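Local coordinates for NADP-dependent 2-hydroxyacid dehydrogenase (Rhizobium etli, PDB 4XCV), which probably catalyses the NADP(H)-dependent interconversion of 2-hydroxyacids and 2-oxoacids, at residues A[101-104]-A[105-108]; A[154-157]-A[158-162]; A[168-171]-A[172-176]; A[111-115]-A[116-120]. All blocks are in the same frame, centred on the assembly; numbering follows the deposited sequence.

Contact 1. Residues A[101-104]-A[105-108]; sequences TRMS and EWVV. With NDP (NADPH dihydro-nicotinamide-adenine-dinucleotide phosphate), chain B.
Glu105 folds back along the preceding turn of the helix, over the carbonyls of Thr101 and Arg102. Its CB rests 3.4 Å from Arg102 O, and with CG placed beside the backbone N (chi1 -71°) the next carbon comes 3.3 Å from Thr101 O. CD passes close to Arg102 CA, and the two carboxylate oxygens part there, each to its own water. One water accepts from Arg102 NE and gives a proton to Glu105 OE1 at 2.7 Å; it lies at the edge of the guanidinium, in its plane. The second water joins Thr101 OG1 to Glu105 OE2. The side chains of Arg102 and Glu105 approach obliquely, their flat groups turned 72° from each other, with NE 4.4 Å from OE1, too long for a salt bridge. Glutamate suits the place because its length and two oxygens serve both waters and still reach the second subunit, where OE1 pairs with Arg116 and OE2 accepts from Ala138 N. With an alanine in place of Glu105, that arginine would probably lose its carboxylate mate and Arg102 its water bridge. All this lies on helix 100-116, whose i to i+4 backbone bonds run from Glu105 N to Thr101 O through to Val108 N and Ser104 O. Met103 works on another side: its flexible thioether bends after CG, setting SD 4.2 Å from Val107 CG2 and in an oblique Met-aromatic contact with Trp106, 5.4 Å from the centroid of the six-membered ring. The methyl CE continues to the nicotinamide of NADPH, 3.7 Å from its C3N.

Contact 2. Residues A[154-157]-A[158-162]; sequences DAVA and KLKVM
Asp154 and Lys158 sit one turn apart on helix 150-162, the helix of a Rossmann-type beta-alpha-beta unit between strands 142-146 and 165-169, and their side chains slant across each other to meet in a salt bridge. The lysine starts beside its own backbone N and then runs straight from CG to the amine, chi2 to chi4 all within 20° of fully extended. Its shaft passes the aspartate carbonyl, and CD and CE each come to 3.5 Å from Asp154 OD2 before NZ reaches that oxygen at 2.8 Å. Asp154 turns CG opposite to its backbone N (chi1 -162°), which brings the carboxylate forward to meet the amine through the syn lone pair of OD2. The same oxygen is bonded to Ser104 OG of helix 100-116, and NZ makes a weak hydrogen bond to Thr101 OG1, so the pair ties two helices together; a short, acidic side chain suits a place where a lysine and a hydroxyl converge. A methionine in place of Lys158 would probably leave the Asp154 carboxylate without its countercharge, and less firmly fixed in its rotation. Leu159 passes Ala155 O, with CG at 3.2 Å, and packs on Val143 and Val166 of the sheet, while Lys160 bends away from Val156. A water bridges the ion pair, donating to Asp154 OD1 at 2.7 Å and accepting from Lys158 NZ at 3.3 Å.

Contact 3. Residues A[168-171]-A[172-176]; sequences GWSR and TRKTI. With NDP (NADPH dihydro-nicotinamide-adenine-dinucleotide phosphate), chain B.
Ser170 OG donates to Thr172 O over a distance of 2.7 Å, closing a tight turn just after strand 165-169. The hydroxyl lies between its own backbone N and carbonyl carbon (chi1 55°), which places it above the plane of the Thr172 carbonyl. Lys174 NZ comes to the same oxygen from the opposite face, at 2.9 Å, so one carbonyl is gripped by two donors. A water adds a third link, from Ser170 OG to Lys174 N. Small and polar, serine fits inside the bend; the long lysine, bent at chi2 and chi4, brings NZ back to Thr172 O and the phosphate, while its CG lies 3.7 Å from Ser170 OG. The loop so folded cradles the 2'-phosphate of NADPH: Thr172 N donates to O1X at 2.9 Å, and Lys174 NZ to O3X at 2.8 Å, with a weak further bond to O1X. Nearby, C2A of the adenine lies over one face of the Trp169 ring, 3.3 Å from CZ3. Arg171 lies along the cofactor, and its NE bonds Tyr320 OH.

The outer side is looser. Thr172 and Arg173 turn their side chains outward from the turn, Arg173 reaching the carbonyl of Thr181.

A loop that offers a backbone N-H and a lysine ammonium to the extra phosphate is well matched to that group's negative charge, which NADH lacks, and this is consistent with a preference for NADP(H).

Contact 4. Residues A[111-115]-A[116-120]; sequences CLMHL and RGQYG
Helix 100-116 ends at Gly117, whose positive phi of 80° turns the chain at once into helix 118-126, with the same glycine as its N-cap. A CB would collide with Arg116 O at these backbone angles, so glycine suits the place. Across the turn, Met113 O accepts from Gln118 N at 3.0 Å, in the carbonyl plane, and only weakly from Gly117 N; a water donates to that oxygen too and accepts from Tyr119 N, carrying the link into the new helix.

The side chains of Met113 and Gln118 also touch. Met113 CB is 3.7 Å from Gln118 CB, and Met113 SD lies 3.9 Å from Gln118 CG, the aliphatic part of the glutamine serving as an apolar partner for the thioether. CG of Gln118 stands opposite its backbone N (chi1 -177°), the chain then bends at chi2, and its OE1 is bonded to a diethylene glycol molecule probably left from crystallisation. Both residues also touch Phe279 of strand 278-280 and Met113 of the second subunit.

Arg116 begins close to the last full turn, with CB and CG each 3.3 Å from Leu112 O, while its CD lies 4.0 Å from Leu115 CD2. Bends at chi2 and chi3 then carry the guanidinium to the second subunit, where NH2 bonds Ala285 O and NH1 bonds Arg102 O besides its carboxylate partner. With a carboxylate and two carbonyls of the partner chain around it, the buried positive charge is probably largely balanced and is held in a set direction, so the end of this helix helps join the dimer.

Contacts 1 and 4 share helix 100-116, their centres 16 Å apart, and across the dimer they complement each other through the acid of one and the arginine of the other. Contact 2 lies alongside on helix 150-162, its centre 10 Å from that of contact 1; the bond joining them, Ser104 OG to Asp154 OD2, is 2.6 Å long, and the Asp154 side chain is about 8 Å from NADPH. Contact 2 also reaches contact 4, with Leu159 CD2 3.8 Å from Cys111 SG. Contact 3 follows contact 2 along the chain, their nearest atoms about 4 Å apart. Contact 1 touches the nicotinamide and contact 3 binds the adenosine 2'-phosphate, centres 20 Å apart.

Contact 1. Residues A[101-104]-A[105-108]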
loop_
_atom_site.group_PDB
_atom_site.type_symbol
_atom_site.label_atom_id
_atom_site.label_comp_id
_atom_site.label_asym_id
_atom_site.label_seq_id
_atom_site.Cartn_x
_atom_site.Cartn_y
_atom_site.Cartn_z
ATOM N N THR A 101 11.409 3.444 6.893
ATOM C CA THR A 101 10.429 3.768 5.885
ATOM C C THR A 101 10.131 2.545 4.991
ATOM O O THR A 101 9.014 2.391 4.494
ATOM C CB THR A 101 10.823 5.048 5.103
ATOM O OG1 THR A 101 9.671 5.603 4.471
ATOM C CG2 THR A 101 11.917 4.794 4.095
ATOM N N ARG A 102 11.110 1.689 4.789
ATOM C CA ARG A 102 10.923 0.490 3.980
ATOM C C ARG A 102 10.062 -0.528 4.714
ATOM O O ARG A 102 9.198 -1.206 4.126
ATOM C CB ARG A 102 12.252 -0.108 3.540
ATOM C CG ARG A 102 13.006 0.853 2.597
ATOM C CD ARG A 102 14.202 0.250 1.914
ATOM N NE ARG A 102 13.693 -0.727 1.009
ATOM C CZ ARG A 102 13.924 -2.024 1.044
ATOM N NH1 ARG A 102 14.865 -2.531 1.887
ATOM N NH2 ARG A 102 13.281 -2.774 0.200
ATOM N N MET A 103 10.208 -0.647 6.034
ATOM C CA MET A 103 9.321 -1.536 6.803
ATOM C C MET A 103 7.922 -1.014 6.696
ATOM O O MET A 103 6.969 -1.791 6.507
ATOM C CB MET A 103 9.722 -1.595 8.275
ATOM C CG MET A 103 8.792 -2.500 9.063
ATOM S SD MET A 103 8.700 -4.209 8.496
ATOM C CE MET A 103 10.122 -4.848 9.344
ATOM N N SER A 104 7.701 0.296 6.777
ATOM C CA SER A 104 6.358 0.843 6.660
ATOM C C SER A 104 5.773 0.614 5.272
ATOM O O SER A 104 4.550 0.331 5.167
ATOM C CB SER A 104 6.332 2.301 7.005
ATOM O OG SER A 104 6.616 2.461 8.378
ATOM N N GLU A 105 6.586 0.656 4.210
ATOM C CA GLU A 105 6.067 0.321 2.870
ATOM C C GLU A 105 5.494 -1.101 2.920
ATOM O O GLU A 105 4.393 -1.360 2.393
ATOM C CB GLU A 105 7.167 0.344 1.853
ATOM C CG GLU A 105 7.740 1.707 1.484
ATOM C CD GLU A 105 9.075 1.647 0.809
ATOM O OE1 GLU A 105 9.506 0.520 0.423
ATOM O OE2 GLU A 105 9.744 2.694 0.590
ATOM N N TRP A 106 6.256 -2.034 3.506
ATOM C CA TRP A 106 5.837 -3.444 3.527
ATOM C C TRP A 106 4.574 -3.613 4.344
ATOM O O TRP A 106 3.628 -4.291 3.901
ATOM C CB TRP A 106 6.981 -4.311 4.041
ATOM C CG TRP A 106 6.730 -5.792 4.024
ATOM C CD1 TRP A 106 7.109 -6.647 3.053
ATOM C CD2 TRP A 106 6.094 -6.594 5.026
ATOM N NE1 TRP A 106 6.735 -7.922 3.356
ATOM C CE2 TRP A 106 6.107 -7.913 4.566
ATOM C CE3 TRP A 106 5.491 -6.323 6.248
ATOM C CZ2 TRP A 106 5.535 -8.963 5.291
ATOM C CZ3 TRP A 106 4.918 -7.355 6.975
ATOM C CH2 TRP A 106 4.972 -8.652 6.502
ATOM N N VAL A 107 4.532 -3.008 5.530
ATOM C CA VAL A 107 3.368 -3.173 6.387
ATOM C C VAL A 107 2.120 -2.615 5.711
ATOM O O VAL A 107 1.068 -3.252 5.731
ATOM C CB VAL A 107 3.595 -2.479 7.749
ATOM C CG1 VAL A 107 2.308 -2.379 8.571
ATOM C CG2 VAL A 107 4.675 -3.185 8.554
ATOM N N VAL A 108 2.208 -1.403 5.181
ATOM C CA VAL A 108 1.035 -0.800 4.548
ATOM C C VAL A 108 0.603 -1.637 3.343
ATOM O O VAL A 108 -0.593 -1.887 3.144
ATOM C CB VAL A 108 1.306 0.658 4.157
ATOM C CG1 VAL A 108 0.252 1.199 3.204
ATOM C CG2 VAL A 108 1.426 1.490 5.415
HETATM P PA NDP B . 12.164 -1.046 19.405
HETATM O O1A NDP B . 12.289 0.389 18.997
HETATM O O2A NDP B . 13.078 -1.627 20.463
HETATM O O5B NDP B . 10.641 -1.266 19.843
HETATM C C5B NDP B . 10.258 -2.515 20.426
HETATM C C4B NDP B . 8.801 -2.399 20.808
HETATM O O4B NDP B . 8.369 -3.676 21.268
HETATM C C3B NDP B . 8.578 -1.400 21.918
HETATM O O3B NDP B . 7.336 -0.696 21.714
HETATM C C2B NDP B . 8.491 -2.314 23.111
HETATM O O2B NDP B . 7.709 -1.803 24.226
HETATM C C1B NDP B . 7.761 -3.515 22.514
HETATM N N9A NDP B . 7.906 -4.735 23.310
HETATM C C8A NDP B . 9.074 -5.347 23.588
HETATM N N7A NDP B . 8.836 -6.392 24.440
HETATM C C5A NDP B . 7.496 -6.373 24.707
HETATM C C6A NDP B . 6.671 -7.124 25.545
HETATM N N6A NDP B . 7.143 -8.159 26.240
HETATM N N1A NDP B . 5.372 -6.809 25.593
HETATM C C2A NDP B . 4.878 -5.782 24.867
HETATM N N3A NDP B . 5.610 -5.007 24.050
HETATM C C4A NDP B . 6.916 -5.346 23.999
HETATM O O3 NDP B . 12.302 -2.001 18.118
HETATM P PN NDP B . 12.054 -1.664 16.566
HETATM O O1N NDP B . 10.687 -1.076 16.457
HETATM O O2N NDP B . 13.144 -0.872 16.019
HETATM O O5D NDP B . 12.150 -3.106 15.933
HETATM C C5D NDP B . 11.295 -4.164 16.388
HETATM C C4D NDP B . 11.912 -5.480 15.897
HETATM O O4D NDP B . 11.765 -5.594 14.489
HETATM C C3D NDP B . 13.394 -5.621 16.109
HETATM O O3D NDP B . 13.695 -6.074 17.441
HETATM C C2D NDP B . 13.822 -6.618 15.044
HETATM O O2D NDP B . 13.840 -7.950 15.612
HETATM C C1D NDP B . 12.711 -6.573 14.035
HETATM N N1N NDP B . 13.095 -6.175 12.678
HETATM C C2N NDP B . 12.748 -6.951 11.602
HETATM C C3N NDP B . 13.177 -6.660 10.351
HETATM C C7N NDP B . 12.794 -7.432 9.198
HETATM O O7N NDP B . 13.515 -7.315 8.179
HETATM N N7N NDP B . 11.729 -8.212 9.159
HETATM C C4N NDP B . 13.974 -5.438 10.110
HETATM C C5N NDP B . 14.245 -4.679 11.317
HETATM C C6N NDP B . 13.869 -5.023 12.529
HETATM P P2B NDP B . 8.146 -0.415 24.941
HETATM O O1X NDP B . 7.305 -0.341 26.174
HETATM O O2X NDP B . 9.633 -0.550 25.225
HETATM O O3X NDP B . 7.922 0.662 23.961
HETATM O O HOH W 1 9.254 4.949 1.853
HETATM O O HOH W 2 11.637 -0.462 -0.814
#

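Contact 2. Residues A[154-157]-A[158-162]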
loop_
_atom_site.group_PDB
_atom_site.type_symbol
_atom_site.label_atom_id
_atom_site.label_comp_id
_atom_site.label_asym_id
_atom_site.label_seq_id
_atom_site.Cartn_x
_atom_site.Cartn_y
_atom_site.Cartn_z
ATOM N N ASP A 154 6.268 4.352 13.148
ATOM C CA ASP A 154 6.177 4.775 11.772
ATOM C C ASP A 154 5.048 4.100 11.020
ATOM O O ASP A 154 4.333 4.737 10.244
ATOM C CB ASP A 154 7.517 4.560 11.068
ATOM C CG ASP A 154 7.626 5.371 9.799
ATOM O OD1 ASP A 154 7.704 6.628 9.923
ATOM O OD2 ASP A 154 7.659 4.869 8.675
ATOM N N ALA A 155 4.869 2.801 11.250
ATOM C CA ALA A 155 3.771 2.065 10.628
ATOM C C ALA A 155 2.449 2.624 11.036
ATOM O O ALA A 155 1.540 2.788 10.202
ATOM C CB ALA A 155 3.902 0.579 10.955
ATOM N N VAL A 156 2.262 2.876 12.328
ATOM C CA VAL A 156 1.001 3.462 12.801
ATOM C C VAL A 156 0.682 4.739 12.052
ATOM O O VAL A 156 -0.453 4.927 11.613
ATOM C CB VAL A 156 1.057 3.715 14.316
ATOM C CG1 VAL A 156 -0.039 4.703 14.789
ATOM C CG2 VAL A 156 0.998 2.417 15.108
ATOM N N ALA A 157 1.645 5.649 11.953
ATOM C CA ALA A 157 1.418 6.941 11.334
ATOM C C ALA A 157 0.938 6.772 9.895
ATOM O O ALA A 157 -0.019 7.462 9.443
ATOM C CB ALA A 157 2.648 7.810 11.403
ATOM N N LYS A 158 1.576 5.871 9.158
ATOM C CA LYS A 158 1.273 5.717 7.730
ATOM C C LYS A 158 -0.021 4.953 7.491
ATOM O O LYS A 158 -0.804 5.325 6.591
ATOM C CB LYS A 158 2.462 5.143 7.009
ATOM C CG LYS A 158 3.561 6.214 6.945
ATOM C CD LYS A 158 4.885 5.643 6.622
ATOM C CE LYS A 158 5.863 6.756 6.412
ATOM N NZ LYS A 158 7.216 6.201 6.266
ATOM N N LEU A 159 -0.287 3.954 8.343
ATOM C CA LEU A 159 -1.581 3.277 8.274
ATOM C C LEU A 159 -2.735 4.246 8.533
ATOM O O LEU A 159 -3.776 4.136 7.900
ATOM C CB LEU A 159 -1.614 2.127 9.296
ATOM C CG LEU A 159 -0.756 0.921 8.938
ATOM C CD1 LEU A 159 -0.567 0.056 10.176
ATOM C CD2 LEU A 159 -1.391 0.095 7.832
ATOM N N LYS A 160 -2.546 5.144 9.478
ATOM C CA LYS A 160 -3.581 6.144 9.786
ATOM C C LYS A 160 -3.839 7.034 8.607
ATOM O O LYS A 160 -4.989 7.304 8.274
ATOM C CB LYS A 160 -3.167 6.972 11.003
ATOM C CG LYS A 160 -3.434 6.287 12.311
ATOM C CD LYS A 160 -4.905 6.237 12.655
ATOM C CE LYS A 160 -5.383 7.592 13.209
ATOM N NZ LYS A 160 -6.867 7.689 13.105
ATOM N N VAL A 161 -2.788 7.473 7.938
ATOM C CA VAL A 161 -2.977 8.353 6.773
ATOM C C VAL A 161 -3.740 7.605 5.662
ATOM O O VAL A 161 -4.592 8.177 4.990
ATOM C CB VAL A 161 -1.627 8.830 6.241
ATOM C CG1 VAL A 161 -1.776 9.394 4.849
ATOM C CG2 VAL A 161 -1.020 9.873 7.194
ATOM N N MET A 162 -3.467 6.307 5.479
ATOM C CA MET A 162 -4.207 5.560 4.492
ATOM C C MET A 162 -5.672 5.366 4.843
ATOM O O MET A 162 -6.442 5.006 3.966
ATOM C CB MET A 162 -3.519 4.195 4.255
ATOM C CG MET A 162 -2.182 4.284 3.531
ATOM S SD MET A 162 -2.209 5.274 2.016
ATOM C CE MET A 162 -3.449 4.390 1.069
HETATM O O HOH W 3 8.995 8.173 8.182
#

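Contact 3. Residues A[168-171]-A[172-176]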
loop_
_atom_site.group_PDB
_atom_site.type_symbol
_atom_site.label_atom_id
_atom_site.label_comp_id
_atom_site.label_asym_id
_atom_site.label_seq_id
_atom_site.Cartn_x
_atom_site.Cartn_y
_atom_site.Cartn_z
ATOM N N GLY A 168 -2.684 0.426 19.264
ATOM C CA GLY A 168 -1.353 -0.104 19.534
ATOM C C GLY A 168 -1.211 -0.725 20.889
ATOM O O GLY A 168 -1.962 -0.447 21.829
ATOM N N TRP A 169 -0.206 -1.589 20.975
ATOM C CA TRP A 169 0.083 -2.320 22.187
ATOM C C TRP A 169 1.610 -2.348 22.357
ATOM O O TRP A 169 2.351 -2.591 21.415
ATOM C CB TRP A 169 -0.483 -3.734 22.063
ATOM C CG TRP A 169 -0.224 -4.649 23.237
ATOM C CD1 TRP A 169 -0.977 -4.728 24.383
ATOM C CD2 TRP A 169 0.793 -5.644 23.377
ATOM N NE1 TRP A 169 -0.507 -5.731 25.196
ATOM C CE2 TRP A 169 0.579 -6.310 24.600
ATOM C CE3 TRP A 169 1.840 -6.092 22.579
ATOM C CZ2 TRP A 169 1.367 -7.380 25.032
ATOM C CZ3 TRP A 169 2.590 -7.151 23.004
ATOM C CH2 TRP A 169 2.367 -7.785 24.207
ATOM N N SER A 170 2.046 -2.094 23.577
ATOM C CA SER A 170 3.484 -2.135 23.911
ATOM C C SER A 170 3.637 -2.401 25.369
ATOM O O SER A 170 2.668 -2.445 26.108
ATOM C CB SER A 170 4.175 -0.853 23.487
ATOM O OG SER A 170 3.576 0.303 24.015
ATOM N N ARG A 171 4.867 -2.632 25.806
ATOM C CA ARG A 171 5.097 -3.047 27.186
ATOM C C ARG A 171 4.664 -1.964 28.161
ATOM O O ARG A 171 3.987 -2.238 29.194
ATOM C CB ARG A 171 6.595 -3.430 27.349
ATOM C CG ARG A 171 6.888 -4.229 28.581
ATOM C CD ARG A 171 8.305 -4.827 28.538
ATOM N NE ARG A 171 9.366 -3.805 28.522
ATOM C CZ ARG A 171 9.930 -3.214 29.568
ATOM N NH1 ARG A 171 9.571 -3.524 30.804
ATOM N NH2 ARG A 171 10.874 -2.285 29.381
ATOM N N THR A 172 5.055 -0.745 27.877
ATOM C CA THR A 172 4.562 0.459 28.535
ATOM C C THR A 172 3.682 1.205 27.578
ATOM O O THR A 172 4.058 1.452 26.434
ATOM C CB THR A 172 5.744 1.352 28.978
ATOM O OG1 THR A 172 6.503 0.634 29.945
ATOM C CG2 THR A 172 5.267 2.613 29.614
ATOM N N ARG A 173 2.485 1.616 28.018
ATOM C CA ARG A 173 1.564 2.333 27.136
ATOM C C ARG A 173 2.204 3.603 26.565
ATOM O O ARG A 173 2.796 4.368 27.344
ATOM C CB ARG A 173 0.300 2.685 27.911
ATOM C CG ARG A 173 -0.646 3.552 27.099
ATOM C CD ARG A 173 -1.979 3.757 27.783
ATOM N NE ARG A 173 -2.729 4.695 26.965
ATOM C CZ ARG A 173 -2.779 6.004 27.177
ATOM N NH1 ARG A 173 -2.208 6.561 28.236
ATOM N NH2 ARG A 173 -3.416 6.763 26.293
ATOM N N LYS A 174 2.077 3.800 25.263
ATOM C CA LYS A 174 2.506 5.054 24.599
ATOM C C LYS A 174 1.386 6.064 24.557
ATOM O O LYS A 174 0.176 5.745 24.688
ATOM C CB LYS A 174 2.910 4.775 23.170
ATOM C CG LYS A 174 4.007 3.813 23.085
ATOM C CD LYS A 174 5.309 4.364 23.625
ATOM C CE LYS A 174 6.348 3.266 23.704
ATOM N NZ LYS A 174 6.285 2.616 25.062
ATOM N N THR A 175 1.723 7.323 24.369
ATOM C CA THR A 175 0.710 8.278 24.037
ATOM C C THR A 175 0.923 8.661 22.559
ATOM O O THR A 175 1.979 9.150 22.180
ATOM C CB THR A 175 0.762 9.498 24.985
ATOM O OG1 THR A 175 0.562 9.052 26.334
ATOM C CG2 THR A 175 -0.314 10.476 24.660
ATOM N N ILE A 176 -0.082 8.397 21.740
ATOM C CA ILE A 176 -0.017 8.689 20.281
ATOM C C ILE A 176 -1.363 9.322 19.950
ATOM O O ILE A 176 -2.400 8.686 20.079
ATOM C CB ILE A 176 0.180 7.404 19.418
ATOM C CG1 ILE A 176 1.485 6.673 19.775
ATOM C CG2 ILE A 176 0.116 7.777 17.921
ATOM C CD1 ILE A 176 1.699 5.364 19.074
HETATM P PA NDP B . 12.164 -1.046 19.405
HETATM O O1A NDP B . 12.289 0.389 18.997
HETATM O O2A NDP B . 13.078 -1.627 20.463
HETATM O O5B NDP B . 10.641 -1.266 19.843
HETATM C C5B NDP B . 10.258 -2.515 20.426
HETATM C C4B NDP B . 8.801 -2.399 20.808
HETATM O O4B NDP B . 8.369 -3.676 21.268
HETATM C C3B NDP B . 8.578 -1.400 21.918
HETATM O O3B NDP B . 7.336 -0.696 21.714
HETATM C C2B NDP B . 8.491 -2.314 23.111
HETATM O O2B NDP B . 7.709 -1.803 24.226
HETATM C C1B NDP B . 7.761 -3.515 22.514
HETATM N N9A NDP B . 7.906 -4.735 23.310
HETATM C C8A NDP B . 9.074 -5.347 23.588
HETATM N N7A NDP B . 8.836 -6.392 24.440
HETATM C C5A NDP B . 7.496 -6.373 24.707
HETATM C C6A NDP B . 6.671 -7.124 25.545
HETATM N N6A NDP B . 7.143 -8.159 26.240
HETATM N N1A NDP B . 5.372 -6.809 25.593
HETATM C C2A NDP B . 4.878 -5.782 24.867
HETATM N N3A NDP B . 5.610 -5.007 24.050
HETATM C C4A NDP B . 6.916 -5.346 23.999
HETATM O O3 NDP B . 12.302 -2.001 18.118
HETATM P PN NDP B . 12.054 -1.664 16.566
HETATM O O1N NDP B . 10.687 -1.076 16.457
HETATM O O2N NDP B . 13.144 -0.872 16.019
HETATM O O5D NDP B . 12.150 -3.106 15.933
HETATM C C5D NDP B . 11.295 -4.164 16.388
HETATM C C4D NDP B . 11.912 -5.480 15.897
HETATM O O4D NDP B . 11.765 -5.594 14.489
HETATM C C3D NDP B . 13.394 -5.621 16.109
HETATM O O3D NDP B . 13.695 -6.074 17.441
HETATM C C2D NDP B . 13.822 -6.618 15.044
HETATM O O2D NDP B . 13.840 -7.950 15.612
HETATM C C1D NDP B . 12.711 -6.573 14.035
HETATM N N1N NDP B . 13.095 -6.175 12.678
HETATM C C2N NDP B . 12.748 -6.951 11.602
HETATM C C3N NDP B . 13.177 -6.660 10.351
HETATM C C7N NDP B . 12.794 -7.432 9.198
HETATM O O7N NDP B . 13.515 -7.315 8.179
HETATM N N7N NDP B . 11.729 -8.212 9.159
HETATM C C4N NDP B . 13.974 -5.438 10.110
HETATM C C5N NDP B . 14.245 -4.679 11.317
HETATM C C6N NDP B . 13.869 -5.023 12.529
HETATM P P2B NDP B . 8.146 -0.415 24.941
HETATM O O1X NDP B . 7.305 -0.341 26.174
HETATM O O2X NDP B . 9.633 -0.550 25.225
HETATM O O3X NDP B . 7.922 0.662 23.961
HETATM O O HOH W 4 0.950 1.298 24.007
#

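Contact 4. Residues A[111-115]-A[116-120]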
loop_
_atom_site.group_PDB
_atom_site.type_symbol
_atom_site.label_atom_id
_atom_site.label_comp_id
_atom_site.label_asym_id
_atom_site.label_seq_id
_atom_site.Cartn_x
_atom_site.Cartn_y
_atom_site.Cartn_z
ATOM N N CYS A 111 -1.187 -4.788 4.605
ATOM C CA CYS A 111 -2.530 -4.453 5.104
ATOM C C CYS A 111 -3.486 -4.119 3.991
ATOM O O CYS A 111 -4.646 -4.549 4.030
ATOM C CB CYS A 111 -2.460 -3.285 6.116
ATOM S SG CYS A 111 -1.686 -3.722 7.699
ATOM N N LEU A 112 -3.016 -3.377 2.988
ATOM C CA LEU A 112 -3.871 -3.081 1.835
ATOM C C LEU A 112 -4.212 -4.332 1.025
ATOM O O LEU A 112 -5.366 -4.498 0.594
ATOM C CB LEU A 112 -3.259 -1.989 0.954
ATOM C CG LEU A 112 -3.153 -0.608 1.551
ATOM C CD1 LEU A 112 -2.291 0.298 0.669
ATOM C CD2 LEU A 112 -4.531 0.027 1.723
ATOM N N MET A 113 -3.251 -5.233 0.837
ATOM C CA MET A 113 -3.533 -6.438 0.065
ATOM C C MET A 113 -4.580 -7.295 0.767
ATOM O O MET A 113 -5.422 -7.929 0.114
ATOM C CB MET A 113 -2.243 -7.231 -0.224
ATOM C CG MET A 113 -1.373 -6.555 -1.260
ATOM S SD MET A 113 0.011 -7.518 -1.868
ATOM C CE MET A 113 0.817 -7.950 -0.331
ATOM N N HIS A 114 -4.562 -7.341 2.077
ATOM C CA HIS A 114 -5.607 -8.052 2.823
ATOM C C HIS A 114 -6.923 -7.292 2.797
ATOM O O HIS A 114 -7.989 -7.913 2.592
ATOM C CB HIS A 114 -5.166 -8.327 4.246
ATOM C CG HIS A 114 -4.203 -9.453 4.306
ATOM N ND1 HIS A 114 -4.586 -10.761 4.106
ATOM C CD2 HIS A 114 -2.868 -9.452 4.455
ATOM C CE1 HIS A 114 -3.503 -11.522 4.176
ATOM N NE2 HIS A 114 -2.454 -10.756 4.393
ATOM N N LEU A 115 -6.889 -5.985 2.934
ATOM C CA LEU A 115 -8.109 -5.191 2.883
ATOM C C LEU A 115 -8.809 -5.356 1.539
ATOM O O LEU A 115 -10.057 -5.495 1.493
ATOM C CB LEU A 115 -7.772 -3.707 3.074
ATOM C CG LEU A 115 -8.954 -2.751 3.055
ATOM C CD1 LEU A 115 -9.825 -2.847 4.279
ATOM C CD2 LEU A 115 -8.476 -1.312 2.870
ATOM N N ARG A 116 -8.028 -5.348 0.451
ATOM C CA ARG A 116 -8.571 -5.228 -0.884
ATOM C C ARG A 116 -8.803 -6.564 -1.564
ATOM O O ARG A 116 -9.460 -6.583 -2.623
ATOM C CB ARG A 116 -7.701 -4.289 -1.726
ATOM C CG ARG A 116 -7.643 -2.886 -1.143
ATOM C CD ARG A 116 -9.009 -2.255 -0.956
ATOM N NE ARG A 116 -9.692 -2.116 -2.241
ATOM C CZ ARG A 116 -9.865 -1.016 -2.957
ATOM N NH1 ARG A 116 -9.657 0.182 -2.450
ATOM N NH2 ARG A 116 -10.325 -1.111 -4.176
ATOM N N GLY A 117 -8.347 -7.660 -0.990
ATOM C CA GLY A 117 -8.533 -8.943 -1.590
ATOM C C GLY A 117 -7.587 -9.289 -2.695
ATOM O O GLY A 117 -7.972 -9.914 -3.693
ATOM N N GLN A 118 -6.312 -8.946 -2.539
ATOM C CA GLN A 118 -5.340 -9.285 -3.540
ATOM C C GLN A 118 -5.263 -10.771 -3.823
ATOM O O GLN A 118 -5.053 -11.158 -4.959
ATOM C CB GLN A 118 -3.994 -8.753 -3.119
ATOM C CG GLN A 118 -2.857 -8.976 -4.109
ATOM C CD GLN A 118 -3.078 -8.317 -5.411
ATOM O OE1 GLN A 118 -3.748 -7.291 -5.459
ATOM N NE2 GLN A 118 -2.487 -8.864 -6.437
ATOM N N TYR A 119 -5.387 -11.604 -2.806
ATOM C CA TYR A 119 -5.329 -13.049 -3.037
ATOM C C TYR A 119 -6.417 -13.462 -4.024
ATOM O O TYR A 119 -6.185 -14.235 -5.000
ATOM C CB TYR A 119 -5.546 -13.828 -1.743
ATOM C CG TYR A 119 -5.829 -15.296 -2.017
ATOM C CD1 TYR A 119 -4.817 -16.128 -2.347
ATOM C CD2 TYR A 119 -7.126 -15.797 -1.966
ATOM C CE1 TYR A 119 -5.050 -17.500 -2.605
ATOM C CE2 TYR A 119 -7.381 -17.132 -2.215
ATOM C CZ TYR A 119 -6.355 -17.965 -2.537
ATOM O OH TYR A 119 -6.700 -19.297 -2.799
ATOM N N GLY A 120 -7.633 -13.009 -3.813
ATOM C CA GLY A 120 -8.731 -13.372 -4.700
ATOM C C GLY A 120 -8.560 -12.794 -6.081
ATOM O O GLY A 120 -8.783 -13.471 -7.076
HETATM O O HOH W 5 -5.827 -10.845 -0.001
#